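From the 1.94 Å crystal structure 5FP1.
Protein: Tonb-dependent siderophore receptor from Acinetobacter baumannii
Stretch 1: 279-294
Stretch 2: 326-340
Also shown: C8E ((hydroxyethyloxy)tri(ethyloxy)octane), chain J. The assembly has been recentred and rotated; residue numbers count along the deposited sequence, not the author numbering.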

# COMPACT_ATOMS: atom_id res chain seq x y z
N ASP A 279 31.48 -10.78 -0.84
CA ASP A 279 32.04 -10.43 0.46
C ASP A 279 33.52 -10.06 0.31
O ASP A 279 34.39 -10.92 0.15
CB ASP A 279 31.88 -11.58 1.44
CG ASP A 279 30.44 -11.92 1.71
OD1 ASP A 279 29.56 -11.07 1.46
OD2 ASP A 279 30.18 -13.04 2.19
N LEU A 280 33.80 -8.76 0.34
CA LEU A 280 35.15 -8.25 0.23
C LEU A 280 35.97 -8.62 1.44
O LEU A 280 37.18 -8.81 1.32
CB LEU A 280 35.16 -6.74 0.05
CG LEU A 280 34.50 -6.29 -1.23
CD1 LEU A 280 34.17 -4.81 -1.18
CD2 LEU A 280 35.44 -6.59 -2.38
N THR A 281 35.34 -8.71 2.60
CA THR A 281 35.97 -9.30 3.78
C THR A 281 34.88 -10.01 4.48
O THR A 281 33.75 -9.99 4.02
CB THR A 281 36.52 -8.23 4.73
OG1 THR A 281 35.43 -7.55 5.39
CG2 THR A 281 37.37 -7.24 3.97
N ASP A 282 35.17 -10.62 5.63
CA ASP A 282 34.10 -11.23 6.42
C ASP A 282 33.07 -10.22 6.93
O ASP A 282 32.02 -10.60 7.44
CB ASP A 282 34.67 -11.98 7.62
CG ASP A 282 35.53 -13.17 7.23
OD1 ASP A 282 35.21 -13.85 6.23
OD2 ASP A 282 36.52 -13.42 7.94
N ASN A 283 33.38 -8.93 6.84
CA ASN A 283 32.46 -7.91 7.38
C ASN A 283 32.00 -6.83 6.39
O ASN A 283 31.30 -5.90 6.79
CB ASN A 283 33.14 -7.18 8.54
CG ASN A 283 33.35 -8.06 9.75
OD1 ASN A 283 32.49 -8.85 10.14
ND2 ASN A 283 34.50 -7.90 10.36
N ILE A 284 32.45 -6.91 5.15
CA ILE A 284 32.08 -5.93 4.14
C ILE A 284 31.66 -6.63 2.85
O ILE A 284 32.39 -7.47 2.29
CB ILE A 284 33.22 -4.95 3.87
CG1 ILE A 284 33.60 -4.25 5.18
CG2 ILE A 284 32.84 -3.93 2.80
CD1 ILE A 284 34.88 -3.48 5.09
N THR A 285 30.47 -6.27 2.37
CA THR A 285 29.84 -6.91 1.22
C THR A 285 29.48 -5.82 0.20
O THR A 285 29.01 -4.74 0.58
CB THR A 285 28.58 -7.71 1.67
OG1 THR A 285 28.96 -8.73 2.59
CG2 THR A 285 27.84 -8.37 0.51
N ILE A 286 29.74 -6.10 -1.08
CA ILE A 286 29.26 -5.26 -2.17
C ILE A 286 28.15 -6.01 -2.89
O ILE A 286 28.28 -7.22 -3.19
CB ILE A 286 30.39 -4.86 -3.15
CG1 ILE A 286 29.87 -3.93 -4.24
CG2 ILE A 286 31.05 -6.09 -3.79
CD1 ILE A 286 29.57 -2.51 -3.79
N THR A 287 27.04 -5.31 -3.12
CA THR A 287 25.84 -5.94 -3.72
C THR A 287 25.37 -5.07 -4.88
O THR A 287 25.34 -3.85 -4.76
CB THR A 287 24.70 -6.07 -2.69
OG1 THR A 287 25.15 -6.84 -1.57
CG2 THR A 287 23.49 -6.76 -3.29
N ASN A 288 25.04 -5.70 -6.01
CA ASN A 288 24.38 -5.04 -7.11
C ASN A 288 23.06 -5.74 -7.38
O ASN A 288 23.01 -6.96 -7.52
CB ASN A 288 25.19 -5.02 -8.42
CG ASN A 288 24.54 -4.16 -9.49
OD1 ASN A 288 23.84 -4.65 -10.40
ND2 ASN A 288 24.69 -2.87 -9.37
N THR A 289 22.00 -4.96 -7.44
CA THR A 289 20.68 -5.50 -7.74
C THR A 289 20.15 -4.78 -8.98
O THR A 289 20.08 -3.56 -9.03
CB THR A 289 19.73 -5.35 -6.55
OG1 THR A 289 20.34 -5.82 -5.34
CG2 THR A 289 18.41 -6.12 -6.79
N ALA A 290 19.81 -5.56 -9.99
CA ALA A 290 19.20 -5.03 -11.21
C ALA A 290 17.77 -5.59 -11.27
O ALA A 290 17.59 -6.80 -11.09
CB ALA A 290 20.02 -5.45 -12.43
N MET A 291 16.78 -4.72 -11.48
CA MET A 291 15.35 -5.13 -11.51
C MET A 291 14.67 -4.54 -12.73
O MET A 291 14.83 -3.37 -13.04
CB MET A 291 14.56 -4.73 -10.25
CG MET A 291 13.00 -4.69 -10.43
SD MET A 291 12.27 -4.63 -8.78
CE MET A 291 10.68 -3.99 -9.18
N TYR A 292 13.94 -5.39 -13.42
CA TYR A 292 13.23 -5.03 -14.63
C TYR A 292 11.75 -5.30 -14.32
O TYR A 292 11.40 -6.39 -13.90
CB TYR A 292 13.70 -5.92 -15.79
CG TYR A 292 15.20 -5.86 -16.10
CD1 TYR A 292 16.13 -6.62 -15.36
CD2 TYR A 292 15.69 -5.06 -17.14
CE1 TYR A 292 17.49 -6.55 -15.64
CE2 TYR A 292 17.04 -5.00 -17.42
CZ TYR A 292 17.93 -5.75 -16.67
OH TYR A 292 19.26 -5.68 -16.96
N ALA A 293 10.89 -4.31 -14.50
CA ALA A 293 9.47 -4.51 -14.17
C ALA A 293 8.59 -4.09 -15.33
O ALA A 293 8.84 -3.08 -15.97
CB ALA A 293 9.07 -3.75 -12.92
N LYS A 294 7.55 -4.87 -15.58
CA LYS A 294 6.56 -4.52 -16.58
C LYS A 294 5.22 -4.57 -15.88
O LYS A 294 4.92 -5.54 -15.16
CB LYS A 294 6.60 -5.50 -17.76
CG LYS A 294 5.45 -5.31 -18.73
CD LYS A 294 5.92 -5.14 -20.15
CE LYS A 294 4.78 -4.84 -21.10
NZ LYS A 294 5.20 -3.71 -21.97
N ASP A 326 0.52 1.06 -19.47
CA ASP A 326 1.57 0.08 -19.77
C ASP A 326 2.89 0.71 -19.40
O ASP A 326 3.32 1.70 -19.99
CB ASP A 326 1.54 -0.29 -21.25
CG ASP A 326 2.52 -1.42 -21.60
OD1 ASP A 326 3.50 -1.64 -20.88
OD2 ASP A 326 2.32 -2.07 -22.63
N SER A 327 3.51 0.16 -18.37
CA SER A 327 4.72 0.72 -17.81
C SER A 327 5.87 -0.28 -17.82
O SER A 327 5.69 -1.45 -17.51
CB SER A 327 4.45 1.18 -16.39
OG SER A 327 5.66 1.59 -15.76
N GLU A 328 7.08 0.21 -18.09
CA GLU A 328 8.31 -0.56 -17.93
C GLU A 328 9.31 0.22 -17.11
O GLU A 328 9.50 1.42 -17.33
CB GLU A 328 8.93 -0.89 -19.32
CG GLU A 328 7.97 -1.72 -20.14
CD GLU A 328 8.56 -2.24 -21.46
OE1 GLU A 328 9.72 -1.94 -21.80
OE2 GLU A 328 7.82 -2.96 -22.16
N THR A 329 9.94 -0.47 -16.18
CA THR A 329 10.90 0.20 -15.29
C THR A 329 12.18 -0.62 -15.18
O THR A 329 12.13 -1.84 -15.07
CB THR A 329 10.32 0.36 -13.86
OG1 THR A 329 9.02 0.97 -13.92
CG2 THR A 329 11.25 1.20 -13.01
N PHE A 330 13.32 0.05 -15.21
CA PHE A 330 14.60 -0.57 -14.88
C PHE A 330 15.20 0.16 -13.71
O PHE A 330 15.26 1.39 -13.70
CB PHE A 330 15.59 -0.48 -16.05
CG PHE A 330 17.00 -0.93 -15.68
CD1 PHE A 330 17.27 -2.26 -15.42
CD2 PHE A 330 18.01 -0.01 -15.54
CE1 PHE A 330 18.54 -2.67 -15.05
CE2 PHE A 330 19.29 -0.41 -15.17
CZ PHE A 330 19.54 -1.74 -14.90
N THR A 331 15.66 -0.61 -12.72
CA THR A 331 16.34 -0.04 -11.56
C THR A 331 17.64 -0.81 -11.32
O THR A 331 17.65 -2.04 -11.41
CB THR A 331 15.44 -0.12 -10.31
OG1 THR A 331 14.18 0.51 -10.59
CG2 THR A 331 16.09 0.58 -9.11
N ASP A 332 18.70 -0.09 -10.99
CA ASP A 332 19.92 -0.73 -10.50
C ASP A 332 20.34 -0.06 -9.20
O ASP A 332 20.44 1.17 -9.15
CB ASP A 332 21.03 -0.63 -11.53
CG ASP A 332 22.21 -1.54 -11.18
OD1 ASP A 332 22.92 -1.25 -10.19
OD2 ASP A 332 22.35 -2.58 -11.85
N GLN A 333 20.57 -0.86 -8.17
CA GLN A 333 21.10 -0.37 -6.88
C GLN A 333 22.44 -1.05 -6.60
O GLN A 333 22.54 -2.28 -6.63
CB GLN A 333 20.19 -0.75 -5.72
CG GLN A 333 18.82 -0.16 -5.76
CD GLN A 333 17.96 -0.61 -4.59
OE1 GLN A 333 18.16 -1.70 -4.05
NE2 GLN A 333 16.99 0.21 -4.21
N LEU A 334 23.44 -0.25 -6.26
CA LEU A 334 24.77 -0.75 -5.89
C LEU A 334 25.02 -0.29 -4.46
O LEU A 334 24.91 0.90 -4.17
CB LEU A 334 25.81 -0.14 -6.83
CG LEU A 334 27.28 -0.50 -6.65
CD1 LEU A 334 27.46 -1.98 -6.93
CD2 LEU A 334 28.11 0.33 -7.61
N ALA A 335 25.24 -1.24 -3.54
CA ALA A 335 25.35 -0.93 -2.12
C ALA A 335 26.55 -1.64 -1.53
O ALA A 335 26.72 -2.85 -1.71
CB ALA A 335 24.11 -1.38 -1.37
N LEU A 336 27.34 -0.89 -0.79
CA LEU A 336 28.41 -1.46 0.03
C LEU A 336 27.95 -1.42 1.48
O LEU A 336 27.64 -0.35 2.03
CB LEU A 336 29.65 -0.59 -0.14
CG LEU A 336 30.90 -1.05 0.62
CD1 LEU A 336 31.46 -2.29 -0.04
CD2 LEU A 336 31.93 0.06 0.62
N THR A 337 27.89 -2.60 2.10
CA THR A 337 27.40 -2.71 3.45
C THR A 337 28.41 -3.42 4.35
O THR A 337 29.27 -4.17 3.88
CB THR A 337 26.11 -3.55 3.52
OG1 THR A 337 26.32 -4.81 2.86
CG2 THR A 337 24.94 -2.82 2.84
N GLY A 338 28.25 -3.23 5.65
CA GLY A 338 29.00 -4.03 6.59
C GLY A 338 29.30 -3.28 7.86
O GLY A 338 28.54 -2.40 8.28
N LYS A 339 30.41 -3.65 8.49
CA LYS A 339 30.82 -2.97 9.71
C LYS A 339 32.31 -2.76 9.76
O LYS A 339 33.09 -3.54 9.20
CB LYS A 339 30.31 -3.71 10.94
CG LYS A 339 30.47 -5.21 10.92
CD LYS A 339 29.43 -5.85 11.82
CE LYS A 339 29.46 -7.36 11.72
NZ LYS A 339 30.59 -7.95 12.50
N PHE A 340 32.69 -1.65 10.38
CA PHE A 340 34.08 -1.31 10.61
C PHE A 340 34.22 -0.73 12.02
O PHE A 340 33.52 0.21 12.38
CB PHE A 340 34.55 -0.28 9.58
CG PHE A 340 35.99 0.06 9.71
CD1 PHE A 340 36.96 -0.94 9.60
CD2 PHE A 340 36.40 1.36 9.96
CE1 PHE A 340 38.30 -0.64 9.73
CE2 PHE A 340 37.75 1.66 10.09
CZ PHE A 340 38.70 0.66 9.97
C1 C8E J . 12.53 2.39 -20.22
C2 C8E J . 12.87 1.55 -19.02
C3 C8E J . 12.88 0.06 -19.36
C4 C8E J . 14.27 -0.41 -19.79
C5 C8E J . 14.28 -1.87 -20.21
C6 C8E J . 13.75 -2.76 -19.10
C7 C8E J . 12.24 -2.94 -19.18
C8 C8E J . 11.79 -4.20 -18.46
O9 C8E J . 10.85 -4.89 -19.28
C10 C8E J . 10.15 -5.95 -18.62
C11 C8E J . 11.05 -6.81 -17.73
O12 C8E J . 10.37 -8.01 -17.33
O HOH W 1 25.76 -4.82 0.12
O HOH W 2 22.08 -3.82 -4.32
O HOH W 3 12.61 -1.45 -11.65
O HOH W 4 6.98 -0.71 -14.59

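What anchors the beginning of stretch 2, where D326 and E328 lie near the end of stretch 1? A single lysine, K294, joins both acidic side chains. K294 sits beside E328 in an antiparallel pair, and its long side chain carries NZ to within 2.7 Å of E328 OE2 and 2.9 Å of D326 OD1, a salt bridge to each. D326 and E328 are alternate residues on the strand, so one ammonium group can serve both carboxylates. S327 lies between them; its OG is 2.9 Å from water 4, which also reaches T329 OG1 at 2.7 Å. Beyond the charges, C8E lies against the same surface, its C10 3.7 Å from K294 CB and its C7 3.8 Å from E328 OE1.

How does the backbone pair from T329 to T331, and what do the side chains add? T329 N donates to A293 O at 2.8 Å, and A293 N returns a bond of the same length to T329 O; T331 and M291 repeat the exchange, with M291 N 2.8 Å from T331 O. The side chains of these pairs share one face of the sheet, where small A293 leaves its CB 4.4 Å from T329 CB. F330 projects from the other face and meets Y292, CE2 of Y292 lying 3.4 Å from CD1 of F330. Their rings meet obliquely, with planes at 46°, and F330 CE1 also rests 4.1 Å from A290 CB. The detergent continues along this aromatic patch, with C11 3.4 Å from Y292 CB.

How is D332 accommodated among the apolar side chains on its face of the sheet? Its chi1 is t, as is that of N288, and the two side chains reach diagonally across the strands until N288 ND2 donates to D332 OD1 at a short 2.5 Å. An amide suits this place because it offers a proton to the carboxylate. Q333 then pairs with T289 through two backbone bonds: T289 N to Q333 O and Q333 N to T289 O, both 2.9 Å. Water 2 donates to Q333 O at 2.8 Å and lies 2.8 Å from T289 OG1.

What closes the contact from L334 to K339? Branched side chains cover one face: L334 CD1 is 3.8 Å from I286 CD1, and L336 CD1 is 3.6 Å from I284 CG2. On the other face, A335 and T337 accompany T287 and T285, and water 1 lies 2.7 Å from T287 OG1 and 2.8 Å from T337 OG1 while donating to A335 O at 2.9 Å. G338 needs to be glycine: its phi is positive, 149°, and a CB would fall 1.9 Å from N283 O. Without one, G338 CA approaches N283 O to 3.0 Å. K339 N donates to that same N283 O at 3.0 Å, and K339 NZ reaches N283 OD1 at 3.2 Å. In all, the two stretches bury 1203 Å² between them, both sides summed.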